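Long-range contacts in Serine/threonine protein kinase (Mycobacterium tuberculosis, PDB 4ESQ), which is probably a receptor-type serine/threonine kinase that transfers phosphate from ATP to protein substrates, the chain here being its extracellular sensor domain: residues N81-V86 / C172-T177; E154-M159 / N178-I183. All coordinates share one frame; numbering follows the deposited sequence.

Interaction 1 (N81-V86 / C172-T177); sequences NYEHWV and CGYQIT
E83 meets Y174 where the two segments begin to part: its carboxylate oxygen OE1 lies 3.4 Å from Y174 CD2, the two side chains crossing at about a right angle. A bend at chi2 (-73°) sets the position of E83 CD; the carboxylate and ring planes are 34° apart. The backbone here is bridged by a water, which donates to E83 O and accepts from Y174 N. At H84 the imidazole, with E83 CB over one face, hydrogen-bonds E77 through ND1, while NE2 reaches a second water, 2.7 Å away and in the ring plane, that donates to OE1 of Q175. W85 makes the firm pair with C172: W85 N gives a 3.0 Å bond to C172 O, and C172 N returns one of 2.8 Å to W85 O. Both residues put their side chains on the same face of the sheet; with W85 CG anti to the backbone N (chi1 -173°), the indole CE3 sits 3.8 Å from C172 SG in an oblique sulfur-aromatic contact. This is an antiparallel hydrogen-bonded pair between strands 165-173 and 84-92, neighbours in the central antiparallel sheet of the PknH sensor domain.

Interaction 2 (E154-M159 / N178-I183); sequences ECQRAM and NQAGQI
Q156 reaches from the strand to the first turn of the helix and carries all the hydrogen bonds between 154-159 and 178-183. Its CG stands anti to the backbone N (chi1 -173°) and the chain runs on extended, which brings the amide up to the helix start. There OE1 accepts from G181 N at 3.0 Å, the donor lying above the carbonyl plane, and more weakly from A180 N at 2.8 Å, where the N-H points well aside. The other half of the amide acts as donor: NE2 gives a fairly straight bond to N178 OD1 at 2.9 Å, in the carbonyl plane and on a lone pair. The two amide planes stand 76° apart. NE2 thus holds the side chain of the N-cap residue N178, while Q156 OE1, from the strand, accepts first-turn N-H groups of helix 179-192. That helix packs on the antiparallel sheet, in the alpha+beta fold of the PknH extracellular domain. The apolar part is small and close: A180 CB lies 3.7 Å from A158 CB, and it also touches CB and CG of Q156. Two methyl-to-carbonyl contacts are tight as well, A180 CB to Q156 O at 3.1 Å and A158 CB to A180 O at 3.4 Å. Where these small alanine side chains meet, the axes of 179-183 and 154-159 come to 7.0 Å, 30° apart in N-to-C direction.

Interactions 1 and 2 lie with their centres 11 Å apart and are stitched together covalently: the C172-C155 disulfide, 2.0 Å between the SG atoms, ties strand 165-173 to strand 154-162. Beside it, G173 N probably hydrogen-bonds E154 O at 3.0 Å, continuing the sheet from one contact into the other. The chain leaves interaction 1 at T177 and goes straight on into the helix of interaction 2, with a packing contact of 3.5 Å between T177 O and Q156 NE2. In interaction 1, Y82 O hydrogen-bonds a bound bis-tris molecule, probably from the crystallisation liquor; the side chain of Y174 is about 4 Å from such a molecule and about 7 Å from a terbium ion. The side chain of R157 in interaction 2 is about 12 Å from a terbium ion.

Interaction 1 (N81-V86 / C172-T177)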
ATOM      1  N   ASN A  81      -3.391  20.532  -3.552  1.00 19.76           N
ATOM      2  CA  ASN A  81      -3.762  20.424  -2.147  1.00 21.20           C
ATOM      3  C   ASN A  81      -4.964  19.509  -1.930  1.00 22.92           C
ATOM      4  O   ASN A  81      -5.920  19.872  -1.247  1.00 20.94           O
ATOM      5  CB  ASN A  81      -4.025  21.813  -1.561  1.00 29.23           C
ATOM      6  CG  ASN A  81      -2.787  22.693  -1.582  1.00 26.62           C
ATOM      7  OD1 ASN A  81      -1.757  22.352  -0.998  1.00 31.66           O
ATOM      8  ND2 ASN A  81      -2.875  23.818  -2.277  1.00 29.69           N
ATOM      9  N   TYR A  82      -4.901  18.316  -2.519  1.00 18.27           N
ATOM     10  CA  TYR A  82      -5.955  17.313  -2.381  1.00 15.79           C
ATOM     11  C   TYR A  82      -6.162  16.915  -0.928  1.00 14.81           C
ATOM     12  O   TYR A  82      -5.204  16.862  -0.153  1.00 19.83           O
ATOM     13  CB  TYR A  82      -5.595  16.067  -3.195  1.00 15.31           C
ATOM     14  CG  TYR A  82      -4.139  15.670  -3.074  1.00 18.90           C
ATOM     15  CD1 TYR A  82      -3.693  14.885  -2.017  1.00 15.34           C
ATOM     16  CD2 TYR A  82      -3.210  16.086  -4.020  1.00 18.30           C
ATOM     17  CE1 TYR A  82      -2.360  14.522  -1.912  1.00 15.87           C
ATOM     18  CE2 TYR A  82      -1.881  15.728  -3.925  1.00 19.35           C
ATOM     19  CZ  TYR A  82      -1.462  14.949  -2.872  1.00 19.96           C
ATOM     20  OH  TYR A  82      -0.135  14.603  -2.776  1.00 21.62           O
ATOM     21  N   GLU A  83      -7.410  16.621  -0.567  1.00 14.65           N
ATOM     22  CA  GLU A  83      -7.731  16.185   0.793  1.00 13.83           C
ATOM     23  C   GLU A  83      -7.437  14.703   1.023  1.00 12.97           C
ATOM     24  O   GLU A  83      -7.237  14.279   2.164  1.00 12.94           O
ATOM     25  CB  GLU A  83      -9.205  16.466   1.120  1.00 19.64           C
ATOM     26  CG  GLU A  83      -9.562  17.952   1.203  1.00 21.91           C
ATOM     27  CD  GLU A  83      -9.023  18.623   2.458  1.00 24.56           C
ATOM     28  OE1 GLU A  83      -8.951  17.959   3.516  1.00 19.76           O
ATOM     29  OE2 GLU A  83      -8.669  19.818   2.380  1.00 29.43           O
ATOM     30  N   HIS A  84      -7.410  13.923  -0.061  1.00 12.29           N
ATOM     31  CA  HIS A  84      -7.261  12.469   0.042  1.00 12.39           C
ATOM     32  C   HIS A  84      -6.324  11.949  -1.044  1.00 14.00           C
ATOM     33  O   HIS A  84      -6.267  12.501  -2.142  1.00 13.17           O
ATOM     34  CB  HIS A  84      -8.619  11.788  -0.116  1.00 13.48           C
ATOM     35  CG  HIS A  84      -9.666  12.303   0.821  1.00 12.97           C
ATOM     36  ND1 HIS A  84     -10.637  13.200   0.430  1.00 12.55           N
ATOM     37  CD2 HIS A  84      -9.890  12.056   2.134  1.00 12.73           C
ATOM     38  CE1 HIS A  84     -11.422  13.473   1.457  1.00 15.63           C
ATOM     39  NE2 HIS A  84     -10.986  12.796   2.506  1.00 15.92           N
ATOM     40  N   TRP A  85      -5.605  10.872  -0.747  1.00 13.17           N
ATOM     41  CA  TRP A  85      -4.657  10.306  -1.701  1.00 10.01           C
ATOM     42  C   TRP A  85      -4.570   8.810  -1.454  1.00 11.91           C
ATOM     43  O   TRP A  85      -4.388   8.385  -0.313  1.00 13.19           O
ATOM     44  CB  TRP A  85      -3.289  10.953  -1.486  1.00 11.15           C
ATOM     45  CG  TRP A  85      -2.221  10.617  -2.481  1.00 14.65           C
ATOM     46  CD1 TRP A  85      -1.909  11.309  -3.625  1.00 13.45           C
ATOM     47  CD2 TRP A  85      -1.288   9.531  -2.406  1.00 12.84           C
ATOM     48  NE1 TRP A  85      -0.846  10.708  -4.268  1.00 12.23           N
ATOM     49  CE2 TRP A  85      -0.448   9.618  -3.536  1.00 13.43           C
ATOM     50  CE3 TRP A  85      -1.086   8.488  -1.493  1.00 13.02           C
ATOM     51  CZ2 TRP A  85       0.573   8.693  -3.786  1.00 12.14           C
ATOM     52  CZ3 TRP A  85      -0.063   7.582  -1.737  1.00 13.80           C
ATOM     53  CH2 TRP A  85       0.747   7.690  -2.878  1.00 12.02           C
ATOM     54  N   VAL A  86      -4.717   8.010  -2.510  1.00  9.93           N
ATOM     55  CA  VAL A  86      -4.674   6.561  -2.355  1.00 13.55           C
ATOM     56  C   VAL A  86      -3.752   5.948  -3.382  1.00 12.19           C
ATOM     57  O   VAL A  86      -3.835   6.276  -4.564  1.00 13.00           O
ATOM     58  CB  VAL A  86      -6.075   5.937  -2.517  1.00 13.36           C
ATOM     59  CG1 VAL A  86      -5.980   4.412  -2.751  1.00 14.24           C
ATOM     60  CG2 VAL A  86      -6.947   6.275  -1.315  1.00 11.63           C
ATOM     61  N   CYS A 172      -4.042   8.051   2.424  1.00 10.82           N
ATOM     62  CA  CYS A 172      -3.593   9.236   3.154  1.00  8.65           C
ATOM     63  C   CYS A 172      -4.640  10.338   3.198  1.00 10.61           C
ATOM     64  O   CYS A 172      -5.424  10.505   2.267  1.00 11.98           O
ATOM     65  CB  CYS A 172      -2.312   9.792   2.527  1.00 11.89           C
ATOM     66  SG  CYS A 172      -0.976   8.571   2.266  1.00 13.92           S
ATOM     67  N   GLY A 173      -4.625  11.111   4.275  1.00 12.38           N
ATOM     68  CA  GLY A 173      -5.593  12.183   4.447  1.00 10.86           C
ATOM     69  C   GLY A 173      -5.469  12.796   5.823  1.00 15.61           C
ATOM     70  O   GLY A 173      -4.529  12.491   6.558  1.00 11.83           O
ATOM     71  N   TYR A 174      -6.413  13.663   6.182  1.00 14.24           N
ATOM     72  CA  TYR A 174      -6.382  14.302   7.494  1.00 14.65           C
ATOM     73  C   TYR A 174      -7.208  13.551   8.541  1.00 14.58           C
ATOM     74  O   TYR A 174      -7.088  13.825   9.739  1.00 15.96           O
ATOM     75  CB  TYR A 174      -6.893  15.737   7.402  1.00 16.10           C
ATOM     76  CG  TYR A 174      -5.989  16.670   6.646  1.00 15.41           C
ATOM     77  CD1 TYR A 174      -4.921  17.293   7.283  1.00 19.26           C
ATOM     78  CD2 TYR A 174      -6.205  16.943   5.303  1.00 16.35           C
ATOM     79  CE1 TYR A 174      -4.086  18.154   6.598  1.00 19.29           C
ATOM     80  CE2 TYR A 174      -5.371  17.811   4.611  1.00 15.78           C
ATOM     81  CZ  TYR A 174      -4.317  18.410   5.268  1.00 22.39           C
ATOM     82  OH  TYR A 174      -3.477  19.273   4.602  1.00 27.78           O
ATOM     83  N   GLN A 175      -8.044  12.621   8.091  1.00 14.08           N
ATOM     84  CA  GLN A 175      -8.954  11.892   8.971  1.00 14.49           C
ATOM     85  C   GLN A 175      -8.813  10.395   8.803  1.00 14.33           C
ATOM     86  O   GLN A 175      -9.808   9.693   8.608  1.00 17.83           O
ATOM     87  CB  GLN A 175     -10.411  12.264   8.673  1.00 19.44           C
ATOM     88  CG  GLN A 175     -10.848  13.597   9.215  1.00 25.58           C
ATOM     89  CD  GLN A 175     -12.316  13.878   8.940  1.00 27.02           C
ATOM     90  OE1 GLN A 175     -12.820  13.604   7.855  1.00 32.46           O
ATOM     91  NE2 GLN A 175     -13.008  14.424   9.927  1.00 35.06           N
ATOM     92  N   ILE A 176      -7.582   9.906   8.871  1.00 12.95           N
ATOM     93  CA  ILE A 176      -7.320   8.493   8.664  1.00 12.57           C
ATOM     94  C   ILE A 176      -7.612   7.676   9.916  1.00 15.52           C
ATOM     95  O   ILE A 176      -7.170   8.025  11.012  1.00 17.84           O
ATOM     96  CB  ILE A 176      -5.854   8.265   8.234  1.00 13.61           C
ATOM     97  CG1 ILE A 176      -5.586   8.886   6.855  1.00 15.94           C
ATOM     98  CG2 ILE A 176      -5.512   6.781   8.244  1.00 15.46           C
ATOM     99  CD1 ILE A 176      -6.431   8.313   5.729  1.00 17.02           C
ATOM    100  N   THR A 177      -8.368   6.592   9.747  1.00 15.07           N
ATOM    101  CA  THR A 177      -8.525   5.601  10.802  1.00 17.63           C
ATOM    102  C   THR A 177      -8.247   4.208  10.270  1.00 13.57           C
ATOM    103  O   THR A 177      -7.298   3.570  10.695  1.00 16.89           O
ATOM    104  CB  THR A 177      -9.913   5.638  11.463  1.00 19.81           C
ATOM    105  OG1 THR A 177     -10.929   5.624  10.459  1.00 23.15           O
ATOM    106  CG2 THR A 177     -10.057   6.897  12.327  1.00 20.81           C
TER
HETATM  107  O   HOH W   1      -8.554  14.179   4.423  1.00 14.81           O
HETATM  108  O   HOH W   2     -12.397  13.073   4.837  1.00 24.40           O

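Interaction 2 (E154-M159 / N178-I183)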
ATOM      1  N   GLU A 154      -1.712  12.185   7.543  1.00 12.57           N
ATOM      2  CA  GLU A 154      -1.314  10.839   7.942  1.00 13.10           C
ATOM      3  C   GLU A 154      -1.566   9.857   6.820  1.00 13.31           C
ATOM      4  O   GLU A 154      -2.302  10.159   5.894  1.00 10.08           O
ATOM      5  CB  GLU A 154      -2.100  10.391   9.178  1.00 16.41           C
ATOM      6  CG  GLU A 154      -1.786  11.176  10.434  1.00 18.55           C
ATOM      7  CD  GLU A 154      -2.553  10.664  11.637  1.00 24.77           C
ATOM      8  OE1 GLU A 154      -3.803  10.746  11.622  1.00 29.90           O
ATOM      9  OE2 GLU A 154      -1.909  10.181  12.595  1.00 24.27           O
ATOM     10  N   CYS A 155      -0.939   8.686   6.899  1.00 11.40           N
ATOM     11  CA  CYS A 155      -1.217   7.612   5.945  1.00 10.61           C
ATOM     12  C   CYS A 155      -1.434   6.327   6.708  1.00 14.23           C
ATOM     13  O   CYS A 155      -0.780   6.085   7.717  1.00 16.70           O
ATOM     14  CB  CYS A 155      -0.059   7.417   4.971  1.00 16.02           C
ATOM     15  SG  CYS A 155       0.269   8.804   3.877  1.00 15.62           S
ATOM     16  N   GLN A 156      -2.361   5.499   6.240  1.00 11.38           N
ATOM     17  CA  GLN A 156      -2.407   4.127   6.725  1.00 11.70           C
ATOM     18  C   GLN A 156      -1.911   3.192   5.638  1.00 12.92           C
ATOM     19  O   GLN A 156      -2.361   3.262   4.484  1.00 10.69           O
ATOM     20  CB  GLN A 156      -3.810   3.703   7.156  1.00 13.66           C
ATOM     21  CG  GLN A 156      -3.817   2.314   7.814  1.00 12.46           C
ATOM     22  CD  GLN A 156      -5.209   1.742   8.001  1.00 13.36           C
ATOM     23  OE1 GLN A 156      -6.065   1.888   7.132  1.00 13.10           O
ATOM     24  NE2 GLN A 156      -5.437   1.077   9.137  1.00 13.15           N
ATOM     25  N   ARG A 157      -0.956   2.342   6.004  1.00 12.47           N
ATOM     26  CA  ARG A 157      -0.499   1.272   5.126  1.00 13.06           C
ATOM     27  C   ARG A 157      -1.296   0.014   5.452  1.00 11.37           C
ATOM     28  O   ARG A 157      -1.562  -0.278   6.622  1.00 12.27           O
ATOM     29  CB  ARG A 157       0.998   1.003   5.334  1.00 13.12           C
ATOM     30  CG  ARG A 157       1.926   2.093   4.791  1.00 12.14           C
ATOM     31  CD  ARG A 157       2.084   2.003   3.282  1.00 16.35           C
ATOM     32  NE  ARG A 157       2.973   0.922   2.849  1.00 16.41           N
ATOM     33  CZ  ARG A 157       2.572  -0.183   2.230  1.00 11.90           C
ATOM     34  NH1 ARG A 157       1.274  -0.382   1.983  1.00 12.66           N
ATOM     35  NH2 ARG A 157       3.464  -1.097   1.857  1.00 11.31           N
ATOM     36  N   ALA A 158      -1.691  -0.731   4.426  1.00 10.04           N
ATOM     37  CA  ALA A 158      -2.304  -2.033   4.659  1.00 10.64           C
ATOM     38  C   ALA A 158      -1.756  -3.018   3.649  1.00 10.19           C
ATOM     39  O   ALA A 158      -1.602  -2.693   2.470  1.00 12.78           O
ATOM     40  CB  ALA A 158      -3.815  -1.954   4.544  1.00 12.18           C
ATOM     41  N   MET A 159      -1.456  -4.222   4.114  1.00  9.86           N
ATOM     42  CA  MET A 159      -1.045  -5.288   3.212  1.00  9.70           C
ATOM     43  C   MET A 159      -1.787  -6.549   3.586  1.00 12.38           C
ATOM     44  O   MET A 159      -1.963  -6.850   4.767  1.00 12.51           O
ATOM     45  CB  MET A 159       0.465  -5.535   3.291  1.00 10.84           C
ATOM     46  CG  MET A 159       0.950  -6.675   2.400  1.00 11.17           C
ATOM     47  SD  MET A 159       2.749  -6.871   2.434  1.00 14.62           S
ATOM     48  CE  MET A 159       3.263  -5.346   1.645  1.00 17.03           C
ATOM     49  N   ASN A 178      -9.061   3.741   9.330  1.00 15.40           N
ATOM     50  CA  ASN A 178      -8.837   2.415   8.757  1.00 14.25           C
ATOM     51  C   ASN A 178      -9.155   2.329   7.259  1.00 13.55           C
ATOM     52  O   ASN A 178      -9.540   1.271   6.763  1.00 11.62           O
ATOM     53  CB  ASN A 178      -9.629   1.350   9.537  1.00 15.57           C
ATOM     54  CG  ASN A 178      -9.182  -0.070   9.221  1.00 17.67           C
ATOM     55  OD1 ASN A 178      -7.985  -0.359   9.144  1.00 17.57           O
ATOM     56  ND2 ASN A 178     -10.150  -0.972   9.042  1.00 20.65           N
ATOM     57  N   GLN A 179      -8.982   3.429   6.531  1.00 12.65           N
ATOM     58  CA  GLN A 179      -9.312   3.435   5.104  1.00 12.95           C
ATOM     59  C   GLN A 179      -8.497   2.424   4.277  1.00 13.05           C
ATOM     60  O   GLN A 179      -9.019   1.796   3.353  1.00 10.46           O
ATOM     61  CB  GLN A 179      -9.163   4.840   4.511  1.00 12.34           C
ATOM     62  CG  GLN A 179     -10.230   5.844   4.969  1.00 11.26           C
ATOM     63  CD  GLN A 179      -9.851   6.564   6.252  1.00 13.56           C
ATOM     64  OE1 GLN A 179      -9.042   6.071   7.041  1.00 14.86           O
ATOM     65  NE2 GLN A 179     -10.436   7.739   6.466  1.00 16.14           N
ATOM     66  N   ALA A 180      -7.221   2.268   4.603  1.00 10.68           N
ATOM     67  CA  ALA A 180      -6.392   1.331   3.857  1.00 12.48           C
ATOM     68  C   ALA A 180      -6.803  -0.109   4.186  1.00 13.07           C
ATOM     69  O   ALA A 180      -6.806  -0.984   3.316  1.00 13.19           O
ATOM     70  CB  ALA A 180      -4.923   1.568   4.137  1.00 11.97           C
ATOM     71  N   GLY A 181      -7.152  -0.349   5.447  1.00 11.08           N
ATOM     72  CA  GLY A 181      -7.671  -1.646   5.831  1.00 12.49           C
ATOM     73  C   GLY A 181      -8.947  -1.951   5.069  1.00 15.38           C
ATOM     74  O   GLY A 181      -9.163  -3.089   4.646  1.00 13.14           O
ATOM     75  N   GLN A 182      -9.807  -0.949   4.899  1.00 11.61           N
ATOM     76  CA  GLN A 182     -11.051  -1.172   4.160  1.00 13.45           C
ATOM     77  C   GLN A 182     -10.779  -1.465   2.692  1.00 14.69           C
ATOM     78  O   GLN A 182     -11.397  -2.348   2.080  1.00 12.01           O
ATOM     79  CB  GLN A 182     -11.942   0.058   4.224  1.00 11.88           C
ATOM     80  CG  GLN A 182     -12.584   0.310   5.546  1.00 15.14           C
ATOM     81  CD  GLN A 182     -13.538   1.468   5.419  1.00 24.02           C
ATOM     82  OE1 GLN A 182     -13.192   2.604   5.728  1.00 22.53           O
ATOM     83  NE2 GLN A 182     -14.735   1.195   4.899  1.00 23.65           N
ATOM     84  N   ILE A 183      -9.876  -0.693   2.115  1.00 11.37           N
ATOM     85  CA  ILE A 183      -9.545  -0.873   0.714  1.00 11.73           C
ATOM     86  C   ILE A 183      -8.991  -2.277   0.508  1.00 13.14           C
ATOM     87  O   ILE A 183      -9.421  -3.009  -0.395  1.00 12.18           O
ATOM     88  CB  ILE A 183      -8.571   0.225   0.232  1.00 10.93           C
ATOM     89  CG1 ILE A 183      -9.318   1.561   0.125  1.00 10.64           C
ATOM     90  CG2 ILE A 183      -7.943  -0.135  -1.107  1.00 13.73           C
ATOM     91  CD1 ILE A 183      -8.400   2.770   0.057  1.00 12.71           C
TER